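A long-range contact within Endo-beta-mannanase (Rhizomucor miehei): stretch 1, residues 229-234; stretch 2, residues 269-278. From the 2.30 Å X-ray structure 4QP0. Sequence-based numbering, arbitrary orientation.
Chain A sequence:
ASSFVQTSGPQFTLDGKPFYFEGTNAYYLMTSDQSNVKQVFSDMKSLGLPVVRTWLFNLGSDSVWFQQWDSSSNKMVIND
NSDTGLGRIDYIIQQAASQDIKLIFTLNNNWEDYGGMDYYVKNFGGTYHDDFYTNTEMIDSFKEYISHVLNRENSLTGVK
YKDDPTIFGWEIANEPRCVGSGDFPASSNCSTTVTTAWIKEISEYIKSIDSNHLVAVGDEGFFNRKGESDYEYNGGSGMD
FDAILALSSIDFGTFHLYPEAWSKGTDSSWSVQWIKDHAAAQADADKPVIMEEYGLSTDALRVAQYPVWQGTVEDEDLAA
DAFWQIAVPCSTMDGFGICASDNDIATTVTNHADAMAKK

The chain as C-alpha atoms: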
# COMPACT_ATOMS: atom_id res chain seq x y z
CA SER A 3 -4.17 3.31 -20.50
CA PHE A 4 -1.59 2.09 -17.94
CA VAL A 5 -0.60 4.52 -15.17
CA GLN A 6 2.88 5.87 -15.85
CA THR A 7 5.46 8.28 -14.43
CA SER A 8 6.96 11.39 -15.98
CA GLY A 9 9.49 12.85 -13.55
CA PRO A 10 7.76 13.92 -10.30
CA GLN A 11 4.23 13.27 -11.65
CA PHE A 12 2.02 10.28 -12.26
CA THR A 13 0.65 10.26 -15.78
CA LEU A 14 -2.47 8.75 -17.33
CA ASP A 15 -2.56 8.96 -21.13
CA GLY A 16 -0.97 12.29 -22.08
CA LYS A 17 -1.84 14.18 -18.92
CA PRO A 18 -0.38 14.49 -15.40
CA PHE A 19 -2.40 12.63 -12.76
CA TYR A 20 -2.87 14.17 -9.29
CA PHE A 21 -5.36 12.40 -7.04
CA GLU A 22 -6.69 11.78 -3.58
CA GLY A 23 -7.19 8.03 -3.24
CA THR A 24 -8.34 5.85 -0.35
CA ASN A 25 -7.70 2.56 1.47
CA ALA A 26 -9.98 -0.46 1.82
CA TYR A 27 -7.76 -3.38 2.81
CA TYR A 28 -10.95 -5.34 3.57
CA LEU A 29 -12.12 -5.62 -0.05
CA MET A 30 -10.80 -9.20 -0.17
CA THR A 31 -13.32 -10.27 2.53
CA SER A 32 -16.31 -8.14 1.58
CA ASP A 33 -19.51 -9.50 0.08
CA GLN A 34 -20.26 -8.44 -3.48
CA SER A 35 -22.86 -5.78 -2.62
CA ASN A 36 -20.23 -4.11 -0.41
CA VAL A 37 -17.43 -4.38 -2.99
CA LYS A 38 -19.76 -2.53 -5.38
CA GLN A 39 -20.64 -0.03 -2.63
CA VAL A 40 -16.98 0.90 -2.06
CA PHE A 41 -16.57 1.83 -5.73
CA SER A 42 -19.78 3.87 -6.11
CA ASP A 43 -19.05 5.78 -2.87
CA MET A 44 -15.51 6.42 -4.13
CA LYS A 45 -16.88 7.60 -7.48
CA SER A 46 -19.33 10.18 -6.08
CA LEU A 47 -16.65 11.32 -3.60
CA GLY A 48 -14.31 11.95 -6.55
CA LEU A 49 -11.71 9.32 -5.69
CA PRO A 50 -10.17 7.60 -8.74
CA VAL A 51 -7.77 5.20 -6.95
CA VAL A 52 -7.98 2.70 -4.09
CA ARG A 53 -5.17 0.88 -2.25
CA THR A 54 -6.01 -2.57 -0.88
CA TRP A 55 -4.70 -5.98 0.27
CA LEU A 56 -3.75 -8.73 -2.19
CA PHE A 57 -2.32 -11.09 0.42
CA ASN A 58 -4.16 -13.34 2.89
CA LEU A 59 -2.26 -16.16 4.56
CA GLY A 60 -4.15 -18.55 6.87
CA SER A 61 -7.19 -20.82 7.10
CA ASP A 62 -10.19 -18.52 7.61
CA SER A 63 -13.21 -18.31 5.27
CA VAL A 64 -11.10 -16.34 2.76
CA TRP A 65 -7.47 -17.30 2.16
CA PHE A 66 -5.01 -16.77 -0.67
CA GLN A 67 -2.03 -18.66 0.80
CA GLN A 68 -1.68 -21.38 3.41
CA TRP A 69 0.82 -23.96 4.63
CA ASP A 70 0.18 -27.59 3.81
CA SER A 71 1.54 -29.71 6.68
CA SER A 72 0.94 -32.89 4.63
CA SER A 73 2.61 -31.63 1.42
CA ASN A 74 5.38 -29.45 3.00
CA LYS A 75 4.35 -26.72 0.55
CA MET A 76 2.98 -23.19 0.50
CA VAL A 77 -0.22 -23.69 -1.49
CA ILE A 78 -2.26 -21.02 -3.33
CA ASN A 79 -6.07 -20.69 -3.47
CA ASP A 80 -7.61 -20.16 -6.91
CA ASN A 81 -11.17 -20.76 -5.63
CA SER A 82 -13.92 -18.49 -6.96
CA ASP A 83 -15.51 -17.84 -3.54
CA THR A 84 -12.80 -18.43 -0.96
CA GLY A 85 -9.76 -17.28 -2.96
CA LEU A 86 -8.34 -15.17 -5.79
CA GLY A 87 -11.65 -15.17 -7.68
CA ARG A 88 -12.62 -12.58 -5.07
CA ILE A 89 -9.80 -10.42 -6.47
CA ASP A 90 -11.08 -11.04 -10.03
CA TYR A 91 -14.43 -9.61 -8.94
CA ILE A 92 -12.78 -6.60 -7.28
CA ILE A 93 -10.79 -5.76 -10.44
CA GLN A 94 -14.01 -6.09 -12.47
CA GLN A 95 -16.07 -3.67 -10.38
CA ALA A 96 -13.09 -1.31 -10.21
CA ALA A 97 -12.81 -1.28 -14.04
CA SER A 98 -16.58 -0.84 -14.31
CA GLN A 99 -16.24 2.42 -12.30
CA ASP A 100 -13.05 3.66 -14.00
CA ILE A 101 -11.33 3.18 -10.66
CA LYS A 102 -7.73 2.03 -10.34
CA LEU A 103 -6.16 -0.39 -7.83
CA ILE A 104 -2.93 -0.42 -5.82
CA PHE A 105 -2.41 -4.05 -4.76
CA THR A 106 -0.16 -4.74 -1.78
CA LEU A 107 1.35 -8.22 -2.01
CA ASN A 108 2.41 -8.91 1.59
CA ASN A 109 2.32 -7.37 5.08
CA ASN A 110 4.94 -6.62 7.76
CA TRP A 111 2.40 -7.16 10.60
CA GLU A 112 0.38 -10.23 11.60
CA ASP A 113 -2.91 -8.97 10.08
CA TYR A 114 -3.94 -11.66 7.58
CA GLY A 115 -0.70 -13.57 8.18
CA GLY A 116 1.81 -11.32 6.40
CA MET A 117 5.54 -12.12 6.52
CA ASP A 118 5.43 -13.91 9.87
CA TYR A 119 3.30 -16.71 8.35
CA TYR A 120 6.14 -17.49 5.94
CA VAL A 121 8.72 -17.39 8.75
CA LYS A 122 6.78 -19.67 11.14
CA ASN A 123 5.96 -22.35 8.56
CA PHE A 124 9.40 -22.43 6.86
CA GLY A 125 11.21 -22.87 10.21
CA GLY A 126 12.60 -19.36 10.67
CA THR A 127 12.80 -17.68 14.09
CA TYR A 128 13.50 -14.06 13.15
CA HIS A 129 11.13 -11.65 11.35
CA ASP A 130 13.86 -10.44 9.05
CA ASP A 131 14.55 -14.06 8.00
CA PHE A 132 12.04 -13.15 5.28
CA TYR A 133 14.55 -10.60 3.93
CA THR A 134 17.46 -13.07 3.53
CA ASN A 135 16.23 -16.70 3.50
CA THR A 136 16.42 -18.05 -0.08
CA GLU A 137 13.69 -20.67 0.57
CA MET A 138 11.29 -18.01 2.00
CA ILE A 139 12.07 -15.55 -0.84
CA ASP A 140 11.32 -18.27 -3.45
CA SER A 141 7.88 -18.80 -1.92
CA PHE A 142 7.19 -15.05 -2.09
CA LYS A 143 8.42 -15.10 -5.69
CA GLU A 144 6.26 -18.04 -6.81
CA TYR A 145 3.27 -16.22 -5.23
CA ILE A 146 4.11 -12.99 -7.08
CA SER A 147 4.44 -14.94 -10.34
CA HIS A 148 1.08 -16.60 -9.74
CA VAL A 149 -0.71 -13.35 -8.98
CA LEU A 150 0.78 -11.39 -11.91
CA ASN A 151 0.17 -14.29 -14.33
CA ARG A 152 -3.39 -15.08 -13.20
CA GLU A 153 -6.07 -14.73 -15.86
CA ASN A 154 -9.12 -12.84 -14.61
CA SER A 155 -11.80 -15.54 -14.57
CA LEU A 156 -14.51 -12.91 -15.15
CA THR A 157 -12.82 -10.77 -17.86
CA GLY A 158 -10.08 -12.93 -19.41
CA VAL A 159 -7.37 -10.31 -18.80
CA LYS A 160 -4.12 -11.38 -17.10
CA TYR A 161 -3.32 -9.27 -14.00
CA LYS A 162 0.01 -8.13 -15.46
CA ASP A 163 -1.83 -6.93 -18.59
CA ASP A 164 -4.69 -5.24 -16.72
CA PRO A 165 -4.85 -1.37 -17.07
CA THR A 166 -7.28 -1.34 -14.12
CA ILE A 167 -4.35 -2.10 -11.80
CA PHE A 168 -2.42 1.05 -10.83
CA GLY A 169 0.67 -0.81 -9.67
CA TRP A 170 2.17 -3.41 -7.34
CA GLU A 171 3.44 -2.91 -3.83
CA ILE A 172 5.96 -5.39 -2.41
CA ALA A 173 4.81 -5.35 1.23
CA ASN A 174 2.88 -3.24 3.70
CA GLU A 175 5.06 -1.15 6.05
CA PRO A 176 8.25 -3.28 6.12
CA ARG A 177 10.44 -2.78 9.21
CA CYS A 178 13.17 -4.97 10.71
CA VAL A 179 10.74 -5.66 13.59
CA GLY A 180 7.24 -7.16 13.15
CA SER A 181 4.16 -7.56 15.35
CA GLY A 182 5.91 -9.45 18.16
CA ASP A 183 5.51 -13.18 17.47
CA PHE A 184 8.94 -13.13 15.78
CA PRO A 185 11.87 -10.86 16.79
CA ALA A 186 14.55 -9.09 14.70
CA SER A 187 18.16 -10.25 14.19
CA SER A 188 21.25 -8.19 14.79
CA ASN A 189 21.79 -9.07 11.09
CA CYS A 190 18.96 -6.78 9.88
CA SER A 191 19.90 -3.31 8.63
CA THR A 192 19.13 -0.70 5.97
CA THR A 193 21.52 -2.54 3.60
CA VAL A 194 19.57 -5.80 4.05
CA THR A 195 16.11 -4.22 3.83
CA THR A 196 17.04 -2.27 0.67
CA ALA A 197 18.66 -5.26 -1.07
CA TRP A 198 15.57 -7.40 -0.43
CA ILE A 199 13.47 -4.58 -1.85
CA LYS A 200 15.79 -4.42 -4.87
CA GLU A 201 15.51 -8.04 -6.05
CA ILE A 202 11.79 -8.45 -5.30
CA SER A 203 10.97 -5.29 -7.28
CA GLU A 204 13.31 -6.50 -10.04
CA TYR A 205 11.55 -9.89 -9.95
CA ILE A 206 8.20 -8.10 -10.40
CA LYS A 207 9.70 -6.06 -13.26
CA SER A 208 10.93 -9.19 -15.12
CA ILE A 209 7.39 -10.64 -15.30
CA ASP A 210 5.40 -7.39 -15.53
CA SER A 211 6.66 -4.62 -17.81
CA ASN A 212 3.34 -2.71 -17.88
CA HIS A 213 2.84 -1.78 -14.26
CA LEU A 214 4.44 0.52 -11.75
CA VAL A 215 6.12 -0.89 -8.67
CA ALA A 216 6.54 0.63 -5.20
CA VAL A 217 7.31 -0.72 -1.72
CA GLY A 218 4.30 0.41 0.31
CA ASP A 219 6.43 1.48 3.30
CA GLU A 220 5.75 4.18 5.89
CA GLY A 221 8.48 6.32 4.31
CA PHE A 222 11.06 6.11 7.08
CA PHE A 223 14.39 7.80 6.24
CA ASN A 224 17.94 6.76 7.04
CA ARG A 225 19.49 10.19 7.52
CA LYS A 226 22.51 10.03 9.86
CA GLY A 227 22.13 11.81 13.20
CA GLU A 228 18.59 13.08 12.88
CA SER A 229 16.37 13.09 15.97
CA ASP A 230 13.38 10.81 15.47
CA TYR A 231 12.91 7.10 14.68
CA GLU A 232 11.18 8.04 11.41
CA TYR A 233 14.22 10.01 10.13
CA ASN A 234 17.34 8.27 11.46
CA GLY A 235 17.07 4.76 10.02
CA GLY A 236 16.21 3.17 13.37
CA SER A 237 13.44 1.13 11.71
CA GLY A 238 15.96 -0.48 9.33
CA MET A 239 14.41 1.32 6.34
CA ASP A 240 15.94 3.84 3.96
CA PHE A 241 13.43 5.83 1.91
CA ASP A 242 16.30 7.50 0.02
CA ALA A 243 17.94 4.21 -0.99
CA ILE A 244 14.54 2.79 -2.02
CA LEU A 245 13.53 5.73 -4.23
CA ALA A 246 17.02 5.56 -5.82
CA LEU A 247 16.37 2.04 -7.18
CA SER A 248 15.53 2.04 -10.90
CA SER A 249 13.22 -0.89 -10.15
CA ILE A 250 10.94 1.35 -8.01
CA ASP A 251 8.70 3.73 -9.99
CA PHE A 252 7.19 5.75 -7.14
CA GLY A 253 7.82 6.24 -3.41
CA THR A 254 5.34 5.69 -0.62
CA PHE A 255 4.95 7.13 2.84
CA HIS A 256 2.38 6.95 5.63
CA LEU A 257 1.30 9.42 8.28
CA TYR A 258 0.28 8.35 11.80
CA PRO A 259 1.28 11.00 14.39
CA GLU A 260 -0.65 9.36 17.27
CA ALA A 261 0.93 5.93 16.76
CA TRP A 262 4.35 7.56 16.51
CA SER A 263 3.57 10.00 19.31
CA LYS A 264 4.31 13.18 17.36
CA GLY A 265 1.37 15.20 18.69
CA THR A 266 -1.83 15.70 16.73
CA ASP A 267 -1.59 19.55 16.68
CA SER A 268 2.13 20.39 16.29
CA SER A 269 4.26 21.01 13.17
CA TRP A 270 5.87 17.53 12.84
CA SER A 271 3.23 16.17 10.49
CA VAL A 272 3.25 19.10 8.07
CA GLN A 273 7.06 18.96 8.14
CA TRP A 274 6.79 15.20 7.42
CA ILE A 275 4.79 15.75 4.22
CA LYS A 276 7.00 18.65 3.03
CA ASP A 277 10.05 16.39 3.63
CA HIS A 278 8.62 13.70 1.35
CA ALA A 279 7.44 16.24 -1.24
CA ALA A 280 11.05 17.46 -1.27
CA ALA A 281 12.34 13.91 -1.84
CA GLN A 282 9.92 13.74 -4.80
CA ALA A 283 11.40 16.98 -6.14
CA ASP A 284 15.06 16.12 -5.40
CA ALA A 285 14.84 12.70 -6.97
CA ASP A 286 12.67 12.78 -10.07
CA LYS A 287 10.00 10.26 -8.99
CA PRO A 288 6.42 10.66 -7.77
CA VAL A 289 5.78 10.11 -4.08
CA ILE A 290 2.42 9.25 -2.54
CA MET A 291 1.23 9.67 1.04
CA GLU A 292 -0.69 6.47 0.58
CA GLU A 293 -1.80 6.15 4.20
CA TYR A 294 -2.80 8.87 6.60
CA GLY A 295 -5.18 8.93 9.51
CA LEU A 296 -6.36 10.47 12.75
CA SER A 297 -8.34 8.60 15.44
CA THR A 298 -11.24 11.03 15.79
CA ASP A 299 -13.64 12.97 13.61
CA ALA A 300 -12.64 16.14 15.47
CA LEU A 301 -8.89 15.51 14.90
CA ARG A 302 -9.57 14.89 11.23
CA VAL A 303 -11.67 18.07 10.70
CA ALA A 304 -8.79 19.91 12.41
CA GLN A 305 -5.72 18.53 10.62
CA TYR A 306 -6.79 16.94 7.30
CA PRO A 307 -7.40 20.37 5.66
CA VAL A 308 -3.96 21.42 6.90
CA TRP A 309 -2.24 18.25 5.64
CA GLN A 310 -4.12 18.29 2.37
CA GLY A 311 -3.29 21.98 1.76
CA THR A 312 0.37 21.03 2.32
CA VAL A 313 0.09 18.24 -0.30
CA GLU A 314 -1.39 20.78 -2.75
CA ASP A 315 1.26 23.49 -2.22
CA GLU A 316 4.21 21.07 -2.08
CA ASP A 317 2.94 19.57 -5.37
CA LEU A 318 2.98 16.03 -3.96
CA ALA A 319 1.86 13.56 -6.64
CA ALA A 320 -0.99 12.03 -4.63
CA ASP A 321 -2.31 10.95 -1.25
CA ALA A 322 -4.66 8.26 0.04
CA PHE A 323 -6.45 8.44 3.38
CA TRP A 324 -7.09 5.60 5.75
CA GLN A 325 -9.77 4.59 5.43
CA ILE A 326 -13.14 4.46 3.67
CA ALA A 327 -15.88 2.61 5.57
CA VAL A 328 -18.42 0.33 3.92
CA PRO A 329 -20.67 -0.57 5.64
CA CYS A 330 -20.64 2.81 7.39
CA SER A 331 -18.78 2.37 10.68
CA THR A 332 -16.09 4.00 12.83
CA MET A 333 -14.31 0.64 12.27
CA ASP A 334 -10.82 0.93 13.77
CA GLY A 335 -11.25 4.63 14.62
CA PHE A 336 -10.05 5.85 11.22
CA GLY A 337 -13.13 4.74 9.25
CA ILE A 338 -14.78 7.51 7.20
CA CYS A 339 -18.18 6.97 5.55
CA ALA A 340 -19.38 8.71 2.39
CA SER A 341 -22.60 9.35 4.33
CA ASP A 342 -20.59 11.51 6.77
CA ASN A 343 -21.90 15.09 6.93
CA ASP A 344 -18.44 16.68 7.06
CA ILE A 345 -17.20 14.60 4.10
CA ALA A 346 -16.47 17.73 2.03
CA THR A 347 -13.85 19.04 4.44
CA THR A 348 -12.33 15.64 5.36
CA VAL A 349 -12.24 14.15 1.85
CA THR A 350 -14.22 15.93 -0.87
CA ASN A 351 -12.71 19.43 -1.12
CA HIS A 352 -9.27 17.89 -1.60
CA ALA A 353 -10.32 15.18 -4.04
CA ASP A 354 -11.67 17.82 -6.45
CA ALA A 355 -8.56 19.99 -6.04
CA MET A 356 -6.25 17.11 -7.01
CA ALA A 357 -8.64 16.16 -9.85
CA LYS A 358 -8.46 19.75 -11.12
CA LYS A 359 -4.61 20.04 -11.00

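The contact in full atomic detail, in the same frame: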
# COMPACT_ATOMS: atom_id res chain seq x y z
N SER A 229 16.91 13.32 14.62
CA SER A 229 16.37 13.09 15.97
C SER A 229 15.50 11.85 16.10
O SER A 229 15.78 10.97 16.91
CB SER A 229 15.62 14.33 16.47
OG SER A 229 16.41 15.50 16.31
N ASP A 230 14.45 11.78 15.28
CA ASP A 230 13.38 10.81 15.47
C ASP A 230 13.61 9.47 14.79
O ASP A 230 14.46 9.35 13.91
CB ASP A 230 12.05 11.41 15.01
CG ASP A 230 11.74 12.72 15.72
OD1 ASP A 230 12.38 12.99 16.76
OD2 ASP A 230 10.85 13.46 15.25
N TYR A 231 12.84 8.47 15.21
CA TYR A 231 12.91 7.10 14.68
C TYR A 231 12.58 7.05 13.18
O TYR A 231 13.12 6.22 12.43
CB TYR A 231 11.95 6.22 15.48
CG TYR A 231 12.06 4.73 15.25
CD1 TYR A 231 13.18 4.02 15.66
CD2 TYR A 231 11.00 4.02 14.66
CE1 TYR A 231 13.27 2.65 15.46
CE2 TYR A 231 11.08 2.65 14.47
CZ TYR A 231 12.22 1.98 14.87
OH TYR A 231 12.30 0.63 14.68
N GLU A 232 11.70 7.95 12.77
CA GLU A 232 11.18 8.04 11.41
C GLU A 232 12.17 8.68 10.43
O GLU A 232 11.99 8.60 9.21
CB GLU A 232 9.85 8.83 11.42
CG GLU A 232 8.71 8.15 12.17
CD GLU A 232 8.88 8.19 13.69
OE1 GLU A 232 9.72 8.98 14.18
OE2 GLU A 232 8.16 7.44 14.38
N TYR A 233 13.23 9.31 10.95
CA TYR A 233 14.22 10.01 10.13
C TYR A 233 15.64 9.44 10.17
O TYR A 233 16.44 9.70 9.26
CB TYR A 233 14.31 11.47 10.55
CG TYR A 233 13.18 12.34 10.07
CD1 TYR A 233 13.23 12.95 8.83
CD2 TYR A 233 12.07 12.59 10.88
CE1 TYR A 233 12.21 13.76 8.38
CE2 TYR A 233 11.04 13.41 10.45
CZ TYR A 233 11.12 13.99 9.19
OH TYR A 233 10.11 14.81 8.74
N ASN A 234 15.96 8.67 11.21
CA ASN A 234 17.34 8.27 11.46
C ASN A 234 17.72 6.83 11.09
O ASN A 234 18.82 6.37 11.41
CB ASN A 234 17.75 8.60 12.91
CG ASN A 234 17.11 7.67 13.93
OD1 ASN A 234 16.65 6.56 13.62
ND2 ASN A 234 17.07 8.13 15.18
N SER A 269 3.77 20.82 14.53
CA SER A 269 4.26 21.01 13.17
C SER A 269 4.96 19.78 12.54
O SER A 269 5.34 19.83 11.36
CB SER A 269 5.20 22.23 13.11
OG SER A 269 6.17 22.16 14.13
N TRP A 270 5.11 18.70 13.30
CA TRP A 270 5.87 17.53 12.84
C TRP A 270 5.28 16.89 11.61
O TRP A 270 6.01 16.47 10.71
CB TRP A 270 5.99 16.49 13.95
CG TRP A 270 6.95 15.36 13.65
CD1 TRP A 270 8.30 15.26 14.00
CD2 TRP A 270 6.66 14.11 12.92
NE1 TRP A 270 8.84 14.07 13.56
CE2 TRP A 270 7.92 13.34 12.90
CE3 TRP A 270 5.53 13.58 12.30
CZ2 TRP A 270 8.01 12.10 12.29
CZ3 TRP A 270 5.64 12.32 11.68
CH2 TRP A 270 6.85 11.61 11.68
N SER A 271 3.95 16.84 11.56
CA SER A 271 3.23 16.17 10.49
C SER A 271 3.30 16.94 9.17
O SER A 271 3.53 16.34 8.12
CB SER A 271 1.77 15.92 10.88
OG SER A 271 1.68 14.90 11.87
N VAL A 272 3.09 18.25 9.24
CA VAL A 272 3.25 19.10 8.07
C VAL A 272 4.69 19.00 7.58
O VAL A 272 4.94 18.82 6.40
CB VAL A 272 2.92 20.57 8.37
CG1 VAL A 272 3.33 21.45 7.20
CG2 VAL A 272 1.44 20.73 8.67
N GLN A 273 5.65 19.12 8.50
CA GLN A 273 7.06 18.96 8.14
C GLN A 273 7.34 17.59 7.50
O GLN A 273 8.18 17.49 6.61
CB GLN A 273 7.97 19.17 9.36
CG GLN A 273 9.46 19.14 9.05
CD GLN A 273 9.95 20.45 8.47
OE1 GLN A 273 10.10 21.43 9.20
NE2 GLN A 273 10.23 20.47 7.17
N TRP A 274 6.63 16.56 7.93
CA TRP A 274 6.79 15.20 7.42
C TRP A 274 6.40 15.08 5.96
O TRP A 274 7.10 14.43 5.17
CB TRP A 274 5.95 14.26 8.27
CG TRP A 274 6.01 12.78 7.93
CD1 TRP A 274 4.96 11.98 7.48
CD2 TRP A 274 7.15 11.87 8.05
NE1 TRP A 274 5.37 10.68 7.32
CE2 TRP A 274 6.67 10.55 7.63
CE3 TRP A 274 8.47 12.02 8.45
CZ2 TRP A 274 7.50 9.43 7.62
CZ3 TRP A 274 9.30 10.88 8.43
CH2 TRP A 274 8.83 9.62 8.02
N ILE A 275 5.27 15.71 5.60
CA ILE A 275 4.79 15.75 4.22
C ILE A 275 5.77 16.53 3.35
O ILE A 275 6.28 16.01 2.35
CB ILE A 275 3.37 16.38 4.11
CG1 ILE A 275 2.34 15.54 4.88
CG2 ILE A 275 2.94 16.54 2.66
CD1 ILE A 275 1.14 16.32 5.37
N LYS A 276 6.04 17.79 3.73
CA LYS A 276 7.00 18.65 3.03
C LYS A 276 8.30 17.89 2.75
O LYS A 276 8.83 17.94 1.64
CB LYS A 276 7.29 19.91 3.85
CG LYS A 276 6.15 20.92 3.90
CD LYS A 276 6.32 21.92 5.03
CE LYS A 276 7.02 23.20 4.60
NZ LYS A 276 8.50 23.13 4.78
N ASP A 277 8.81 17.19 3.77
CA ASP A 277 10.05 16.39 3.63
C ASP A 277 9.97 15.32 2.54
O ASP A 277 10.93 15.10 1.82
CB ASP A 277 10.48 15.78 4.96
CG ASP A 277 11.03 16.81 5.94
OD1 ASP A 277 11.35 17.95 5.51
OD2 ASP A 277 11.14 16.49 7.15
N HIS A 278 8.82 14.66 2.42
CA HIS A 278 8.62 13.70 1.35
C HIS A 278 8.33 14.33 0.00
O HIS A 278 8.76 13.80 -1.02
CB HIS A 278 7.56 12.67 1.72
CG HIS A 278 7.96 11.80 2.89
ND1 HIS A 278 8.53 10.59 2.74
CD2 HIS A 278 7.87 12.01 4.26
CE1 HIS A 278 8.79 10.06 3.94
NE2 HIS A 278 8.39 10.93 4.88
O HOH W 1 8.81 16.01 10.58

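Stretch 2 is helical from W270 to H278, and the helix continues later in the chain. Stretch 1 has no regular helix or strand. It is folded back on itself locally: the backbone N of Y233 donates to O of D230 at 3.2 Å, and N of N234 makes a weak bond to the same oxygen, also at 3.2 Å. The helix shows the usual i to i+4 pattern, for example N of W274 to O of W270 at 2.8 Å and N of D277 to O of Q273 at 2.9 Å.

The two backbones stay well apart. CA of D230 lies 10.4 Å from CA of W270, and CA of E232 lies 9.3 Å from CA of W274. Side chains fill this gap, and the contact buries 321 Å² in total. W270, W274 and D277 supply nearly all of the helix side. They are spaced three or four residues apart, so they project from one face of the helix.

Y233 is the centre of the contact, with 93 Å² covered, the largest share of any residue. Its CA-to-CB bond points sideways, but the end of its side chain comes nearer the helix. The hydroxyl OH donates a short hydrogen bond to OD2 of D277, at 2.5 Å. The carboxylate is a strong acceptor, and it lies near the plane of the tyrosine ring. D277 is also held within the helix, where NE2 of Q273 donates to its OD1 at 3.2 Å.

Water 1 donates to OH of Y233 at 2.6 Å and to the backbone O of W270 at 2.8 Å. It thus links the tyrosine to the first turn of the helix.

The Y233 ring also packs against both tryptophans. W274 turns its edge toward the face of Y233, with the planes at 85° and CZ of Y233 3.4 Å from CE3 of W274. W270 meets the ring obliquely, with CE2 of Y233 3.8 Å from CZ2 of W270.

At D230 the pairing is polar. NE1 of W270 donates to OD2 of D230 at 2.7 Å, with an N-H...acceptor angle of 134°. This gives the indole nitrogen a charged acceptor near its ring plane.

E232 packs against both indoles. Its backbone O lies 3.5 Å from CH2 of W274, and its CB lies 3.6 Å from CH2 of W274 and 3.9 Å from CZ2 of W270. Its OE1 is hydrogen-bonded elsewhere in the structure, as is NE1 of W274.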